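Local coordinates for protein putative succinylglutamate desuccinylase / aspartoacylase (PDB 3FMC) that is a putative zinc-dependent hydrolase of the succinylglutamate desuccinylase/aspartoacylase family, probably acting on ester bonds, at residues Ser70-Ala75 against Val156-Met161; Phe92-Ile95 against Asn99-Arg102; Asn289-His294 against Leu337-Val342. All coordinates share one frame; numbering follows the deposited sequence.

Interaction 1: Ser70-Ala75 against Val156-Met161; sequences SLVPLA and VTLQSM
V72, the last residue of strand 69-72, is where segment 70-75 first meets helix 150-163, and it does so with both methyl branches; the preceding residue, L71, faces helix 48-60 instead, packing on I53, L56 and M57. CG1 of V72, anti to the backbone N (chi1 -173°), lies 4.4 Å from CD2 of L158, and the other branch turns to the next helical turn, where CG2 is 4.3 Å from CE of M161, a selenomethionine in the crystal. M161 reaches this point because its chain is extended as far as SE and then folds at the last torsion (chi3 -72°), which sets the terminal methyl beside V72. L158 and M161, three residues apart, thus each meet one branch of V72 from the same helix face. Beyond V72 the chain leaves the strand. P73 and L74 do not meet the helix; L74 has a left-handed backbone conformation with its N bound to N50 OD1, and both pack on L323 of a neighbouring subunit. The turn brings the chain back to the helix at A75, whose CB points toward it and stops 4.2 Å from L158 CD2. One methyl of L158 therefore serves two residues, V72 and A75. No hydrogen bond crosses between the segments; all three contacts are methyl against methyl. Y37 of strand 36-40 also touches V72, L158 and M161, and L22 of strand 19-27 touches V72 and L158. With L71 and V72 facing different helices, adjacent strand residues serve two helical layers, the alpha/beta/alpha sandwich expected of a catalytic domain related to the zinc carboxypeptidases.

Interaction 2: Phe92-Ile95 against Asn99-Arg102; sequences FDPI and NWNR. With SO4 (sulfate ion), chain K.
The indole of W100 lies over the backbone of F92 and D93: F92 C is 3.5 Å above the ring plane, with D93 N beside it, both displaced toward the rim, and D93 CA is over the same face. The two residues and W100 belong to a loop that folds back on itself through a single beta bridge between F92 and N99 and contains two Asx turns, closed by D93 OD1 with I95 N and by N99 OD1 with N101 N. D93 CB makes an off-centre CH-pi contact with the six-membered ring, 4.2 Å from its centroid, and the carboxylate plane is only 15° from that of the ring. P94 adds its CD, which comes obliquely to CZ2. The other flat group, the guanidinium of R102, grips a sulfate with two nitrogens, NH1 bonding O1 and NH2 bonding O2 at 2.8 Å, while N99 ND2 stands over one of its faces. Where the indole NE1 lies too far from F92 O for a direct bond, a water joins them, donating to F92 O at 2.7 Å and accepting from W100 NE1 at 3.1 Å. Replacing W100 by an alanine would probably leave this water without its indole donor and strip the cover from the F92-D93 backbone. The sulfate, probably from the crystallisation liquor, may mark the place of a substrate carboxylate, as at the Asn-Arg pair of M14 carboxypeptidases; beside it, N99 OD1 also bonds H43 NE2, part of a possible vacant zinc site with E46 and H172. R91 supplies a further bond to the anion. R102 NH1 also bonds N101 O at 2.9 Å. Sulfate O1 accepts three bonds, from N99 ND2, from R102 NH1 at 2.8 Å, and from N101 ND2 at 3.2 Å, the last almost straight at 170°.

Interaction 3: Asn289-His294 against Leu337-Val342; sequences NYRKFH and LPEDGV
A chi1 of -176°, which turns CG of F293 away from the backbone N, carries the ring from strand 290-294 to L337 and P338, at the start of the loop leading into strand 341-346. The contact lies in the beta-rich C-terminal region: strand 357-363 pairs antiparallel with both 290-294 and 341-346, whereas the strand before the loop, 332-336, belongs to a separate four-stranded antiparallel sheet. L337, modelled in two conformers of which one is described, brings CD2 to 3.9 Å from F293 CG and 4.2 Å from the ring centroid, an off-centre CH-pi contact. The pyrrolidine of P338 comes up obliquely next to it, its CD 3.9 Å from F293 CD1. L317 of strand 316-321 touches both F293 and L337, so the aromatic ring joins the two sheets, and P145 of a neighbouring subunit packs on F293 too. Nearer the surface, R291 is bent at each of its first three torsions, which brings NH1 near E339. Its guanidinium makes a cation-pi contact with W146 of the same neighbouring subunit. E339, also built in two conformers, has its salt bridge elsewhere, from OE2 to K364 NZ. The opposite charges of R291 and E339 stay beyond salt-bridge distance, and a water spans them: lying in the guanidinium plane, in the conformer described it accepts from R291 NH1 at 2.9 Å and donates to E339 OE1 at 2.8 Å.

Overall arrangement
Along the chain, interaction 2 is nested within the loop that interaction 1 closes, and interaction 3 follows in series. The first two lie inside the catalytic domain, their centres about 16 Å apart and their nearest atoms about 7 Å apart: interaction 1 sets a helix on the central strands, while interaction 2 shapes the anion site beside the possible metal site. Interaction 3 lies on the other side of the chain's centre from interaction 1, about 33 Å away between centres, among the C-terminal strands. Its nearest atoms nevertheless come within about 7 Å of interaction 2, and both touch the same neighbouring subunit, so the loop beside the possible metal site and the C-terminal strands share an assembly interface.

Interaction 1: Ser70-Ala75 against Val156-Met161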
ATOM      1  N   SER C  70     -24.150  12.387 -22.713  1.00 17.87           N
ATOM      2  CA  SER C  70     -23.607  11.056 -22.316  1.00 16.84           C
ATOM      3  C   SER C  70     -22.941  11.204 -20.971  1.00 14.11           C
ATOM      4  O   SER C  70     -22.226  12.179 -20.757  1.00 14.47           O
ATOM      5  CB  SER C  70     -22.607  10.548 -23.311  1.00 22.04           C
ATOM      6  OG  SER C  70     -23.296  10.201 -24.494  1.00 25.45           O
ATOM      7  N   LEU C  71     -23.225  10.291 -20.051  1.00 15.10           N
ATOM      8  CA  LEU C  71     -22.672  10.376 -18.704  1.00 12.87           C
ATOM      9  C   LEU C  71     -22.014   9.049 -18.345  1.00 14.69           C
ATOM     10  O   LEU C  71     -22.580   7.967 -18.558  1.00 14.25           O
ATOM     11  CB  LEU C  71     -23.708  10.779 -17.645  1.00 13.90           C
ATOM     12  CG  LEU C  71     -24.639  11.970 -17.990  1.00 15.17           C
ATOM     13  CD1 LEU C  71     -25.962  11.478 -18.752  1.00 18.55           C
ATOM     14  CD2 LEU C  71     -24.921  12.736 -16.723  1.00 12.84           C
ATOM     15  N   VAL C  72     -20.810   9.180 -17.795  1.00 14.06           N
ATOM     16  CA  VAL C  72     -19.951   8.037 -17.453  1.00 14.80           C
ATOM     17  C   VAL C  72     -19.534   8.118 -15.971  1.00 12.64           C
ATOM     18  O   VAL C  72     -18.489   8.655 -15.648  1.00 13.10           O
ATOM     19  CB  VAL C  72     -18.720   7.939 -18.395  1.00 14.47           C
ATOM     20  CG1 VAL C  72     -17.898   6.612 -18.140  1.00 14.28           C
ATOM     21  CG2 VAL C  72     -19.124   8.022 -19.882  1.00 13.83           C
ATOM     22  N   PRO C  73     -20.388   7.624 -15.076  1.00 14.45           N
ATOM     23  CA  PRO C  73     -20.026   7.525 -13.654  1.00 13.18           C
ATOM     24  C   PRO C  73     -19.083   6.307 -13.534  1.00 13.13           C
ATOM     25  O   PRO C  73     -18.966   5.499 -14.473  1.00 13.57           O
ATOM     26  CB  PRO C  73     -21.352   7.251 -12.959  1.00 11.03           C
ATOM     27  CG  PRO C  73     -22.146   6.490 -14.016  1.00 12.96           C
ATOM     28  CD  PRO C  73     -21.731   7.066 -15.354  1.00 15.25           C
ATOM     29  N   LEU C  74     -18.385   6.195 -12.412  1.00 10.50           N
ATOM     30  CA  LEU C  74     -17.566   5.017 -12.148  1.00 11.22           C
ATOM     31  C   LEU C  74     -16.594   4.763 -13.276  1.00 12.53           C
ATOM     32  O   LEU C  74     -16.412   3.620 -13.750  1.00 13.74           O
ATOM     33  CB  LEU C  74     -18.492   3.806 -11.880  1.00 10.47           C
ATOM     34  CG  LEU C  74     -19.531   3.927 -10.769  1.00 12.02           C
ATOM     35  CD1 LEU C  74     -20.625   2.858 -10.865  1.00 14.53           C
ATOM     36  CD2 LEU C  74     -18.913   3.982  -9.348  1.00 10.59           C
ATOM     37  N   ALA C  75     -15.938   5.840 -13.680  1.00 11.15           N
ATOM     38  CA  ALA C  75     -15.132   5.801 -14.912  1.00 11.14           C
ATOM     39  C   ALA C  75     -13.786   5.044 -14.813  1.00 12.68           C
ATOM     40  O   ALA C  75     -13.138   4.846 -15.827  1.00 15.57           O
ATOM     41  CB  ALA C  75     -14.905   7.220 -15.504  1.00 13.23           C
ATOM     42  N   VAL C 156      -7.321   6.883 -22.959  1.00 14.89           N
ATOM     43  CA  VAL C 156      -7.527   7.023 -24.393  1.00 14.65           C
ATOM     44  C   VAL C 156      -8.953   6.565 -24.777  1.00 13.85           C
ATOM     45  O   VAL C 156      -9.579   7.181 -25.637  1.00 13.93           O
ATOM     46  CB  VAL C 156      -6.385   6.350 -25.232  1.00 16.35           C
ATOM     47  CG1 VAL C 156      -6.714   6.403 -26.701  1.00 18.07           C
ATOM     48  CG2 VAL C 156      -5.037   7.013 -24.950  1.00 15.38           C
ATOM     49  N   THR C 157      -9.496   5.560 -24.079  1.00 13.53           N
ATOM     50  CA  THR C 157     -10.880   5.094 -24.317  1.00 13.93           C
ATOM     51  C   THR C 157     -11.881   6.192 -23.908  1.00 16.64           C
ATOM     52  O   THR C 157     -12.817   6.519 -24.675  1.00 15.71           O
ATOM     53  CB  THR C 157     -11.166   3.745 -23.610  1.00 13.49           C
ATOM     54  OG1 THR C 157     -10.201   2.772 -24.078  1.00 13.72           O
ATOM     55  CG2 THR C 157     -12.608   3.278 -23.808  1.00 16.50           C
ATOM     56  N   LEU C 158     -11.664   6.792 -22.726  1.00 13.92           N
ATOM     57  CA  LEU C 158     -12.492   7.930 -22.278  1.00 13.02           C
ATOM     58  C   LEU C 158     -12.385   9.104 -23.231  1.00 13.21           C
ATOM     59  O   LEU C 158     -13.390   9.709 -23.600  1.00 15.36           O
ATOM     60  CB  LEU C 158     -12.042   8.384 -20.883  1.00 13.45           C
ATOM     61  CG  LEU C 158     -12.261   7.361 -19.747  1.00 12.45           C
ATOM     62  CD1 LEU C 158     -11.603   7.785 -18.439  1.00 11.93           C
ATOM     63  CD2 LEU C 158     -13.725   7.122 -19.548  1.00 12.80           C
ATOM     64  N   GLN C 159     -11.158   9.376 -23.663  1.00 13.95           N
ATOM     65  CA  GLN C 159     -10.834  10.505 -24.524  1.00 14.00           C
ATOM     66  C   GLN C 159     -11.521  10.423 -25.853  1.00 16.01           C
ATOM     67  O   GLN C 159     -12.016  11.421 -26.368  1.00 17.29           O
ATOM     68  CB  GLN C 159      -9.327  10.621 -24.675  1.00 13.07           C
ATOM     69  CG  GLN C 159      -8.859  11.927 -25.365  1.00 13.47           C
ATOM     70  CD  GLN C 159      -7.383  12.080 -25.349  1.00 13.02           C
ATOM     71  OE1 GLN C 159      -6.703  11.582 -24.433  1.00 15.47           O
ATOM     72  NE2 GLN C 159      -6.841  12.821 -26.333  1.00 14.10           N
ATOM     73  N   SER C 160     -11.521   9.236 -26.448  1.00 16.59           N
ATOM     74  CA  SER C 160     -12.160   9.049 -27.740  1.00 17.45           C
ATOM     75  C   SER C 160     -13.647   9.378 -27.631  1.00 17.78           C
ATOM     76  O   SER C 160     -14.217   9.980 -28.559  1.00 18.78           O
ATOM     77  CB  SER C 160     -11.956   7.626 -28.255  1.00 18.84           C
ATOM     78  OG  SER C 160     -12.720   7.450 -29.429  1.00 24.68           O
HETATM   79  N   MSE C 161     -14.284   8.998 -26.518  1.00 15.88           N
HETATM   80  CA  MSE C 161     -15.695   9.361 -26.298  1.00 16.79           C
HETATM   81  C   MSE C 161     -15.849  10.882 -26.129  1.00 18.33           C
HETATM   82  O   MSE C 161     -16.752  11.495 -26.733  1.00 16.58           O
HETATM   83  CB  MSE C 161     -16.293   8.638 -25.097  1.00 16.01           C
HETATM   84  CG  MSE C 161     -16.495   7.104 -25.338  1.00 21.11           C
HETATM   85 SE   MSE C 161     -17.527   6.354 -23.936  0.75 13.38          SE
HETATM   86  CE  MSE C 161     -16.106   6.441 -22.462  1.00 12.34           C
TER

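Interaction 2: Phe92-Ile95 against Asn99-Arg102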
ATOM      1  N   PHE C  92      -3.575   6.921  -8.510  1.00 11.28           N
ATOM      2  CA  PHE C  92      -2.534   6.508  -9.408  1.00 13.85           C
ATOM      3  C   PHE C  92      -2.446   4.986  -9.531  1.00 11.63           C
ATOM      4  O   PHE C  92      -2.979   4.246  -8.693  1.00 12.48           O
ATOM      5  CB  PHE C  92      -1.166   7.093  -8.988  1.00 14.81           C
ATOM      6  CG  PHE C  92      -0.811   6.957  -7.523  1.00 10.72           C
ATOM      7  CD1 PHE C  92      -0.378   5.736  -6.980  1.00 13.54           C
ATOM      8  CD2 PHE C  92      -0.865   8.077  -6.684  1.00 13.92           C
ATOM      9  CE1 PHE C  92       0.007   5.657  -5.616  1.00 13.77           C
ATOM     10  CE2 PHE C  92      -0.517   7.978  -5.344  1.00 11.97           C
ATOM     11  CZ  PHE C  92      -0.086   6.771  -4.826  1.00 15.56           C
ATOM     12  N   ASP C  93      -1.787   4.557 -10.602  1.00 11.10           N
ATOM     13  CA  ASP C  93      -1.513   3.143 -10.786  1.00 11.86           C
ATOM     14  C   ASP C  93      -0.676   2.703  -9.550  1.00  9.96           C
ATOM     15  O   ASP C  93       0.401   3.220  -9.320  1.00 12.60           O
ATOM     16  CB  ASP C  93      -0.769   2.934 -12.122  1.00 10.88           C
ATOM     17  CG  ASP C  93      -0.576   1.490 -12.459  1.00 18.51           C
ATOM     18  OD1 ASP C  93      -0.583   0.690 -11.519  1.00 14.35           O
ATOM     19  OD2 ASP C  93      -0.407   1.182 -13.670  1.00 17.10           O
ATOM     20  N   PRO C  94      -1.191   1.765  -8.746  1.00 12.06           N
ATOM     21  CA  PRO C  94      -0.469   1.341  -7.543  1.00 13.80           C
ATOM     22  C   PRO C  94       0.853   0.635  -7.859  1.00 13.58           C
ATOM     23  O   PRO C  94       1.705   0.499  -6.988  1.00 14.43           O
ATOM     24  CB  PRO C  94      -1.444   0.389  -6.828  1.00 14.84           C
ATOM     25  CG  PRO C  94      -2.529   0.144  -7.738  1.00 24.05           C
ATOM     26  CD  PRO C  94      -2.476   1.072  -8.902  1.00 11.95           C
ATOM     27  N   ILE C  95       0.993   0.168  -9.085  1.00 11.82           N
ATOM     28  CA  ILE C  95       2.233  -0.486  -9.519  1.00 11.24           C
ATOM     29  C   ILE C  95       3.317   0.518  -9.831  1.00 14.53           C
ATOM     30  O   ILE C  95       4.454   0.389  -9.351  1.00 15.09           O
ATOM     31  CB  ILE C  95       2.021  -1.358 -10.794  1.00 13.43           C
ATOM     32  CG1 ILE C  95       0.994  -2.460 -10.561  1.00 14.17           C
ATOM     33  CG2 ILE C  95       3.417  -1.917 -11.264  1.00 13.83           C
ATOM     34  CD1 ILE C  95       0.630  -3.299 -11.826  1.00  9.74           C
ATOM     35  N   ASN C  99      -0.267   8.881 -12.180  1.00 11.55           N
ATOM     36  CA  ASN C  99      -1.599   9.464 -11.964  1.00 12.79           C
ATOM     37  C   ASN C  99      -2.506   9.116 -13.128  1.00 13.20           C
ATOM     38  O   ASN C  99      -2.156   9.328 -14.288  1.00 12.20           O
ATOM     39  CB  ASN C  99      -1.374  10.987 -11.790  1.00 12.99           C
ATOM     40  CG  ASN C  99      -2.668  11.784 -11.495  1.00 17.99           C
ATOM     41  OD1 ASN C  99      -3.762  11.368 -11.818  1.00 12.84           O
ATOM     42  ND2 ASN C  99      -2.501  12.954 -10.892  1.00 18.08           N
ATOM     43  N   TRP C 100      -3.680   8.571 -12.847  1.00 13.52           N
ATOM     44  CA  TRP C 100      -4.601   8.176 -13.927  1.00 11.98           C
ATOM     45  C   TRP C 100      -4.988   9.376 -14.806  1.00 13.35           C
ATOM     46  O   TRP C 100      -5.265   9.187 -16.019  1.00 14.53           O
ATOM     47  CB  TRP C 100      -5.851   7.608 -13.376  1.00 12.00           C
ATOM     48  CG  TRP C 100      -5.712   6.392 -12.467  1.00 11.90           C
ATOM     49  CD1 TRP C 100      -6.074   6.329 -11.171  1.00 15.27           C
ATOM     50  CD2 TRP C 100      -5.213   5.098 -12.811  1.00 14.99           C
ATOM     51  NE1 TRP C 100      -5.890   5.061 -10.674  1.00 13.69           N
ATOM     52  CE2 TRP C 100      -5.354   4.282 -11.659  1.00 11.81           C
ATOM     53  CE3 TRP C 100      -4.670   4.542 -13.969  1.00 16.68           C
ATOM     54  CZ2 TRP C 100      -4.945   2.945 -11.627  1.00 12.37           C
ATOM     55  CZ3 TRP C 100      -4.250   3.205 -13.927  1.00 16.35           C
ATOM     56  CH2 TRP C 100      -4.406   2.430 -12.770  1.00 13.47           C
ATOM     57  N   ASN C 101      -4.965  10.574 -14.198  1.00 14.43           N
ATOM     58  CA  ASN C 101      -5.286  11.828 -14.907  1.00 13.41           C
ATOM     59  C   ASN C 101      -4.060  12.524 -15.477  1.00 15.30           C
ATOM     60  O   ASN C 101      -4.039  13.752 -15.717  1.00 16.79           O
ATOM     61  CB  ASN C 101      -6.106  12.719 -13.977  1.00 15.82           C
ATOM     62  CG  ASN C 101      -6.777  13.885 -14.699  1.00 14.76           C
ATOM     63  OD1 ASN C 101      -7.353  13.731 -15.777  1.00 13.40           O
ATOM     64  ND2 ASN C 101      -6.745  15.051 -14.055  1.00 16.20           N
ATOM     65  N   ARG C 102      -3.001  11.747 -15.678  1.00 12.46           N
ATOM     66  CA  ARG C 102      -1.834  12.215 -16.408  1.00 12.98           C
ATOM     67  C   ARG C 102      -1.603  11.292 -17.613  1.00 15.69           C
ATOM     68  O   ARG C 102      -0.593  11.398 -18.278  1.00 15.36           O
ATOM     69  CB  ARG C 102      -0.596  12.241 -15.532  1.00 14.04           C
ATOM     70  CG  ARG C 102      -0.672  13.297 -14.471  1.00 20.30           C
ATOM     71  CD  ARG C 102      -0.812  14.714 -15.019  1.00 22.83           C
ATOM     72  NE  ARG C 102      -0.836  15.594 -13.854  1.00 23.82           N
ATOM     73  CZ  ARG C 102      -1.932  15.886 -13.143  1.00 23.90           C
ATOM     74  NH1 ARG C 102      -3.138  15.521 -13.548  1.00 27.37           N
ATOM     75  NH2 ARG C 102      -1.808  16.625 -12.045  1.00 29.74           N
TER
HETATM   76  S   SO4 K 368      -5.193  16.284 -10.612  1.00 34.99           S
HETATM   77  O1  SO4 K 368      -4.920  15.097 -11.452  1.00 19.44           O
HETATM   78  O2  SO4 K 368      -3.922  16.859 -10.178  1.00 39.53           O
HETATM   79  O3  SO4 K 368      -6.034  16.026  -9.403  1.00 29.57           O
HETATM   80  O4  SO4 K 368      -5.952  17.236 -11.443  1.00 43.18           O
HETATM   81  O   HOH W   1      -5.439   3.429  -8.137  1.00 13.19           O

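Interaction 3: Asn289-His294 against Leu337-Val342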
ATOM      1  N   ASN C 289      -0.872  31.481 -10.422  1.00 15.35           N
ATOM      2  CA  ASN C 289      -0.994  32.027  -9.074  1.00 16.38           C
ATOM      3  C   ASN C 289      -1.604  31.071  -8.023  1.00 15.02           C
ATOM      4  O   ASN C 289      -1.862  31.450  -6.886  1.00 17.11           O
ATOM      5  CB  ASN C 289      -1.757  33.346  -9.170  1.00 16.26           C
ATOM      6  CG  ASN C 289      -0.974  34.395  -9.909  1.00 22.09           C
ATOM      7  OD1 ASN C 289       0.252  34.425  -9.805  1.00 21.40           O
ATOM      8  ND2 ASN C 289      -1.654  35.243 -10.679  1.00 21.03           N
ATOM      9  N   TYR C 290      -1.797  29.816  -8.429  1.00 17.40           N
ATOM     10  CA  TYR C 290      -2.289  28.736  -7.567  1.00 15.95           C
ATOM     11  C   TYR C 290      -1.035  28.069  -6.989  1.00 13.91           C
ATOM     12  O   TYR C 290      -0.253  27.469  -7.737  1.00 16.19           O
ATOM     13  CB  TYR C 290      -3.154  27.767  -8.382  1.00 16.44           C
ATOM     14  CG  TYR C 290      -3.950  26.731  -7.606  1.00 16.39           C
ATOM     15  CD1 TYR C 290      -4.574  27.037  -6.406  1.00 16.27           C
ATOM     16  CD2 TYR C 290      -4.119  25.432  -8.118  1.00 17.18           C
ATOM     17  CE1 TYR C 290      -5.325  26.069  -5.709  1.00 15.26           C
ATOM     18  CE2 TYR C 290      -4.896  24.483  -7.465  1.00 15.08           C
ATOM     19  CZ  TYR C 290      -5.505  24.803  -6.265  1.00 13.99           C
ATOM     20  OH  TYR C 290      -6.278  23.877  -5.591  1.00 13.65           O
ATOM     21  N   ARG C 291      -0.818  28.258  -5.699  1.00 15.73           N
ATOM     22  CA  ARG C 291       0.389  27.857  -4.987  1.00 15.27           C
ATOM     23  C   ARG C 291       0.224  26.664  -4.045  1.00 13.26           C
ATOM     24  O   ARG C 291      -0.808  26.509  -3.397  1.00 15.40           O
ATOM     25  CB  ARG C 291       0.853  29.054  -4.135  1.00 16.97           C
ATOM     26  CG  ARG C 291       0.957  30.378  -4.909  1.00 21.45           C
ATOM     27  CD  ARG C 291       1.861  30.300  -6.107  1.00 22.38           C
ATOM     28  NE  ARG C 291       3.245  29.929  -5.777  1.00 24.27           N
ATOM     29  CZ  ARG C 291       4.193  30.774  -5.347  1.00 34.45           C
ATOM     30  NH1 ARG C 291       3.933  32.069  -5.164  1.00 26.35           N
ATOM     31  NH2 ARG C 291       5.421  30.316  -5.079  1.00 29.73           N
ATOM     32  N   LYS C 292       1.286  25.876  -3.939  1.00 14.28           N
ATOM     33  CA  LYS C 292       1.355  24.709  -3.087  1.00 14.18           C
ATOM     34  C   LYS C 292       2.194  25.084  -1.860  1.00 14.64           C
ATOM     35  O   LYS C 292       3.350  25.526  -1.976  1.00 16.82           O
ATOM     36  CB  LYS C 292       2.006  23.547  -3.834  1.00 13.23           C
ATOM     37  CG  LYS C 292       1.264  23.093  -5.075  1.00 15.58           C
ATOM     38  CD  LYS C 292       2.082  22.125  -5.895  1.00 17.86           C
ATOM     39  CE  LYS C 292       1.485  21.820  -7.223  1.00 25.01           C
ATOM     40  NZ  LYS C 292       2.262  20.748  -7.979  1.00 22.49           N
ATOM     41  N   PHE C 293       1.590  24.936  -0.710  1.00 12.12           N
ATOM     42  CA  PHE C 293       2.240  25.174   0.557  1.00 13.37           C
ATOM     43  C   PHE C 293       2.640  23.818   1.192  1.00 12.82           C
ATOM     44  O   PHE C 293       1.772  23.015   1.603  1.00 15.02           O
ATOM     45  CB  PHE C 293       1.360  25.998   1.490  1.00 12.76           C
ATOM     46  CG  PHE C 293       2.048  26.345   2.784  1.00 13.83           C
ATOM     47  CD1 PHE C 293       2.892  27.433   2.847  1.00 17.52           C
ATOM     48  CD2 PHE C 293       1.918  25.544   3.905  1.00 15.71           C
ATOM     49  CE1 PHE C 293       3.574  27.743   4.045  1.00 19.45           C
ATOM     50  CE2 PHE C 293       2.599  25.849   5.089  1.00 16.35           C
ATOM     51  CZ  PHE C 293       3.415  26.938   5.150  1.00 15.86           C
ATOM     52  N   HIS C 294       3.959  23.574   1.285  1.00 15.09           N
ATOM     53  CA  HIS C 294       4.519  22.312   1.844  1.00 12.50           C
ATOM     54  C   HIS C 294       4.972  22.453   3.309  1.00 16.06           C
ATOM     55  O   HIS C 294       5.431  23.522   3.723  1.00 16.88           O
ATOM     56  CB  HIS C 294       5.695  21.828   0.966  1.00 14.84           C
ATOM     57  CG  HIS C 294       5.339  21.671  -0.487  1.00 12.69           C
ATOM     58  ND1 HIS C 294       5.467  22.698  -1.399  1.00 15.06           N
ATOM     59  CD2 HIS C 294       4.841  20.624  -1.182  1.00 11.07           C
ATOM     60  CE1 HIS C 294       5.081  22.286  -2.591  1.00 16.12           C
ATOM     61  NE2 HIS C 294       4.692  21.033  -2.491  1.00 13.64           N
ATOM     62  N   LEU C 337       0.627  31.363   6.106  0.50 26.93           N
ATOM     63  CA  LEU C 337       0.800  31.478   4.652  0.50 27.38           C
ATOM     64  C   LEU C 337       1.677  32.683   4.356  0.50 28.05           C
ATOM     65  O   LEU C 337       1.607  33.700   5.048  0.50 28.48           O
ATOM     66  CB  LEU C 337      -0.493  31.633   3.854  0.50 26.85           C
ATOM     67  CG  LEU C 337      -1.338  30.420   3.459  0.50 25.07           C
ATOM     68  CD1 LEU C 337      -2.095  30.863   2.221  0.50 25.96           C
ATOM     69  CD2 LEU C 337      -0.553  29.177   3.132  0.50 12.54           C
ATOM     70  N   PRO C 338       2.515  32.553   3.339  1.00 25.26           N
ATOM     71  CA  PRO C 338       3.436  33.594   2.909  1.00 26.84           C
ATOM     72  C   PRO C 338       2.777  34.773   2.231  1.00 26.94           C
ATOM     73  O   PRO C 338       3.346  35.852   2.185  1.00 27.71           O
ATOM     74  CB  PRO C 338       4.311  32.878   1.882  1.00 27.30           C
ATOM     75  CG  PRO C 338       4.114  31.448   2.157  1.00 25.86           C
ATOM     76  CD  PRO C 338       2.724  31.329   2.565  1.00 26.54           C
ATOM     77  N   GLU C 339       1.576  34.566   1.704  0.50 26.44           N
ATOM     78  CA  GLU C 339       0.890  35.605   0.972  0.50 25.49           C
ATOM     79  C   GLU C 339      -0.603  35.485   1.205  0.50 25.02           C
ATOM     80  O   GLU C 339      -1.097  34.400   1.517  0.50 26.44           O
ATOM     81  CB  GLU C 339       1.218  35.444  -0.520  0.50 24.96           C
ATOM     82  CG  GLU C 339       0.693  36.542  -1.416  0.50 27.77           C
ATOM     83  CD  GLU C 339       1.083  36.364  -2.864  0.50 26.16           C
ATOM     84  OE1 GLU C 339       1.779  35.381  -3.194  0.50 26.73           O
ATOM     85  OE2 GLU C 339       0.695  37.221  -3.673  0.50 15.65           O
ATOM     86  N   ASP C 340      -1.315  36.600   1.062  1.00 23.84           N
ATOM     87  CA  ASP C 340      -2.771  36.610   1.165  1.00 23.72           C
ATOM     88  C   ASP C 340      -3.292  35.714   0.030  1.00 21.36           C
ATOM     89  O   ASP C 340      -2.749  35.699  -1.075  1.00 22.41           O
ATOM     90  CB  ASP C 340      -3.351  37.987   0.912  1.00 25.88           C
ATOM     91  CG  ASP C 340      -2.963  39.028   1.980  1.00 26.28           C
ATOM     92  OD1 ASP C 340      -2.286  38.706   2.987  1.00 29.33           O
ATOM     93  OD2 ASP C 340      -3.355  40.177   1.736  1.00 33.33           O
ATOM     94  N   GLY C 341      -4.343  34.975   0.310  1.00 20.16           N
ATOM     95  CA  GLY C 341      -4.928  34.109  -0.681  1.00 19.87           C
ATOM     96  C   GLY C 341      -6.103  33.383  -0.104  1.00 18.28           C
ATOM     97  O   GLY C 341      -6.546  33.669   1.032  1.00 17.37           O
ATOM     98  N   VAL C 342      -6.621  32.446  -0.903  1.00 16.43           N
ATOM     99  CA  VAL C 342      -7.757  31.614  -0.518  1.00 14.94           C
ATOM    100  C   VAL C 342      -7.346  30.131  -0.510  1.00 15.68           C
ATOM    101  O   VAL C 342      -7.120  29.580  -1.570  1.00 14.68           O
ATOM    102  CB  VAL C 342      -8.946  31.742  -1.511  1.00 12.31           C
ATOM    103  CG1 VAL C 342     -10.117  30.898  -1.015  1.00 16.17           C
ATOM    104  CG2 VAL C 342      -9.433  33.199  -1.599  1.00 16.53           C
TER
HETATM  105  O   HOH W   2       1.671  33.836  -5.556  1.00 21.52           O